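Local coordinates for protein ribonucleoside-diphosphate reductase, alpha chain (Actinobacillus ureae ATCC 25976, PDB 6DQX) that probably reduces ribonucleoside diphosphates to deoxyribonucleotides, as the catalytic alpha subunit of a class Id ribonucleotide reductase, at residues A510-Q513 / K514-Q518. Sequence-based numbering, arbitrary orientation.
Sequences AQRQ and KYIDQ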
ATOM      1  N   ALA A 510       0.324 -26.693  28.043  1.00 12.25           N
ATOM      2  CA  ALA A 510       0.802 -26.008  29.241  1.00 12.63           C
ATOM      3  C   ALA A 510       1.996 -26.729  29.838  1.00 12.92           C
ATOM      4  O   ALA A 510       2.964 -26.082  30.242  1.00 13.35           O
ATOM      5  CB  ALA A 510      -0.307 -25.869  30.277  1.00 13.19           C
ATOM      6  N   GLN A 511       1.928 -28.061  29.858  1.00 13.04           N
ATOM      7  CA  GLN A 511       2.991 -28.877  30.419  1.00 13.93           C
ATOM      8  C   GLN A 511       4.302 -28.741  29.672  1.00 13.39           C
ATOM      9  O   GLN A 511       5.341 -28.570  30.305  1.00 11.83           O
ATOM     10  CB  GLN A 511       2.568 -30.335  30.499  1.00 15.40           C
ATOM     11  CG  GLN A 511       3.617 -31.260  31.096  1.00 16.25           C
ATOM     12  CD  GLN A 511       3.338 -32.742  30.855  1.00 17.27           C
ATOM     13  OE1 GLN A 511       2.641 -33.131  29.906  1.00 18.35           O
ATOM     14  NE2 GLN A 511       3.887 -33.584  31.740  1.00 18.55           N
ATOM     15  N   ARG A 512       4.266 -28.819  28.327  1.00 12.11           N
ATOM     16  CA  ARG A 512       5.490 -28.727  27.548  1.00 11.91           C
ATOM     17  C   ARG A 512       6.028 -27.287  27.378  1.00 12.14           C
ATOM     18  O   ARG A 512       7.203 -27.123  27.060  1.00 12.73           O
ATOM     19  CB  ARG A 512       5.347 -29.445  26.199  1.00 11.26           C
ATOM     20  CG  ARG A 512       4.485 -28.718  25.152  1.00 11.04           C
ATOM     21  CD  ARG A 512       4.482 -29.472  23.827  1.00 11.18           C
ATOM     22  NE  ARG A 512       3.602 -30.619  23.828  1.00 10.69           N
ATOM     23  CZ  ARG A 512       2.300 -30.617  23.534  1.00 11.86           C
ATOM     24  NH1 ARG A 512       1.640 -29.518  23.184  1.00 12.79           N
ATOM     25  NH2 ARG A 512       1.631 -31.744  23.574  1.00 12.23           N
ATOM     26  N   GLN A 513       5.196 -26.278  27.638  1.00 12.87           N
ATOM     27  CA  GLN A 513       5.603 -24.884  27.461  1.00 13.03           C
ATOM     28  C   GLN A 513       6.848 -24.509  28.239  1.00 13.33           C
ATOM     29  O   GLN A 513       7.633 -23.694  27.749  1.00 13.03           O
ATOM     30  CB  GLN A 513       4.476 -23.912  27.762  1.00 12.85           C
ATOM     31  CG  GLN A 513       4.740 -22.459  27.347  1.00 12.42           C
ATOM     32  CD  GLN A 513       5.084 -22.315  25.869  1.00 11.82           C
ATOM     33  OE1 GLN A 513       4.237 -22.510  25.009  1.00 11.37           O
ATOM     34  NE2 GLN A 513       6.352 -21.999  25.576  1.00 11.41           N
ATOM     35  N   LYS A 514       7.070 -25.111  29.415  1.00 13.97           N
ATOM     36  CA  LYS A 514       8.275 -24.781  30.175  1.00 15.01           C
ATOM     37  C   LYS A 514       9.572 -25.143  29.461  1.00 14.70           C
ATOM     38  O   LYS A 514      10.637 -24.579  29.777  1.00 15.29           O
ATOM     39  CB  LYS A 514       8.259 -25.398  31.587  1.00 17.26           C
ATOM     40  CG  LYS A 514       8.483 -26.898  31.640  1.00 17.89           C
ATOM     41  CD  LYS A 514       8.390 -27.418  33.072  1.00 19.69           C
ATOM     42  CE  LYS A 514       6.951 -27.495  33.550  1.00 20.31           C
ATOM     43  NZ  LYS A 514       6.156 -28.539  32.856  1.00 20.79           N
ATOM     44  N   TYR A 515       9.501 -26.067  28.496  1.00 12.95           N
ATOM     45  CA  TYR A 515      10.659 -26.482  27.720  1.00 12.67           C
ATOM     46  C   TYR A 515      10.814 -25.799  26.359  1.00 12.40           C
ATOM     47  O   TYR A 515      11.713 -26.160  25.605  1.00 12.24           O
ATOM     48  CB  TYR A 515      10.557 -27.976  27.459  1.00 12.61           C
ATOM     49  CG  TYR A 515      10.475 -28.770  28.723  1.00 13.16           C
ATOM     50  CD1 TYR A 515      11.521 -28.743  29.620  1.00 14.24           C
ATOM     51  CD2 TYR A 515       9.355 -29.535  29.027  1.00 14.09           C
ATOM     52  CE1 TYR A 515      11.464 -29.474  30.815  1.00 14.80           C
ATOM     53  CE2 TYR A 515       9.283 -30.255  30.230  1.00 15.10           C
ATOM     54  CZ  TYR A 515      10.353 -30.237  31.085  1.00 15.75           C
ATOM     55  OH  TYR A 515      10.306 -30.948  32.277  1.00 18.82           O
ATOM     56  N   ILE A 516       9.947 -24.834  26.055  1.00 11.78           N
ATOM     57  CA  ILE A 516       9.878 -24.219  24.707  1.00 11.84           C
ATOM     58  C   ILE A 516      10.037 -22.721  24.897  1.00 12.07           C
ATOM     59  O   ILE A 516       9.217 -22.062  25.557  1.00 12.51           O
ATOM     60  CB  ILE A 516       8.525 -24.540  24.023  1.00 11.53           C
ATOM     61  CG1 ILE A 516       8.397 -26.043  23.738  1.00 11.41           C
ATOM     62  CG2 ILE A 516       8.375 -23.748  22.709  1.00 11.48           C
ATOM     63  CD1 ILE A 516       6.977 -26.488  23.433  1.00 11.28           C
ATOM     64  N   ASP A 517      11.118 -22.178  24.351  1.00 12.47           N
ATOM     65  CA  ASP A 517      11.394 -20.759  24.538  1.00 12.70           C
ATOM     66  C   ASP A 517      10.528 -19.800  23.679  1.00 12.45           C
ATOM     67  O   ASP A 517      10.375 -18.638  24.053  1.00 12.85           O
ATOM     68  CB  ASP A 517      12.918 -20.449  24.491  1.00 13.21           C
ATOM     69  CG  ASP A 517      13.610 -20.972  23.238  1.00 13.60           C
ATOM     70  OD1 ASP A 517      12.917 -21.399  22.289  1.00 14.50           O
ATOM     71  OD2 ASP A 517      14.875 -20.935  23.191  1.00 12.62           O
ATOM     72  N   GLN A 518       9.975 -20.273  22.570  1.00 11.18           N
ATOM     73  CA  GLN A 518       8.941 -19.533  21.854  1.00 11.09           C
ATOM     74  C   GLN A 518       7.575 -20.109  22.239  1.00 10.73           C
ATOM     75  O   GLN A 518       7.286 -20.305  23.444  1.00 11.07           O
ATOM     76  CB  GLN A 518       9.211 -19.508  20.351  1.00 10.50           C
ATOM     77  CG  GLN A 518      10.568 -18.929  19.935  1.00 10.94           C
ATOM     78  CD  GLN A 518      10.534 -18.402  18.505  1.00 11.45           C
ATOM     79  OE1 GLN A 518       9.753 -17.497  18.189  1.00 11.98           O
ATOM     80  NE2 GLN A 518      11.321 -18.998  17.629  1.00 11.10           N
TER
HETATM   81  O   HOH W   1       5.180 -25.779  31.519  1.00 23.11           O
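Tyr515 N donates to Arg512 O (2.9 Å) and Ile516 N to Gln513 O (3.1 Å), two i to i-3 bonds through which helix 502-513 of the reductase barrel domain runs out into the loop that leads to strand 524-525. The second of them closes a type I beta turn from Gln513 to Ile516. Both donors stand above the plane of the carbonyl they reach, Ile516 N by 63°. One step earlier a water bridges the last turn: its oxygen lies 2.9 Å from Lys514 N, from which it accepts, and it donates to Ala510 O.

The side chain of Lys514 folds back over the helix end. With chi1 at 73°, CG is tucked between the backbone N and the carbonyl carbon, and two further bends bring NZ to Gln511 O at 2.7 Å, in the carbonyl plane and on a lone pair. The same bent chain passes over the aromatic ring of Tyr515, with CG of Lys514 3.6 Å above the ring centre. The Tyr515 hydroxyl is bonded to Asn374 of helix 367-395, while Asn373 of the same helix is hydrogen-bonded to the side chains of Gln511 and Arg512, so the helix end and the turn are fastened to one neighbouring helix.

The side chains of Ile516 and Arg512 run alongside each other in the same direction, and Ile516 CD1 rests against the aliphatic part of the arginine, 3.8 Å from Arg512 CG. The Gln513 side chain, bent at chi2 (56°), reaches past Ile516 to the departing chain, where Gln520 takes up OE1. Gln518 O accepts from Lys548 NZ and also from Gln513 NE2, which donates to Gln518 O at 2.9 Å from 22° out of the carbonyl plane.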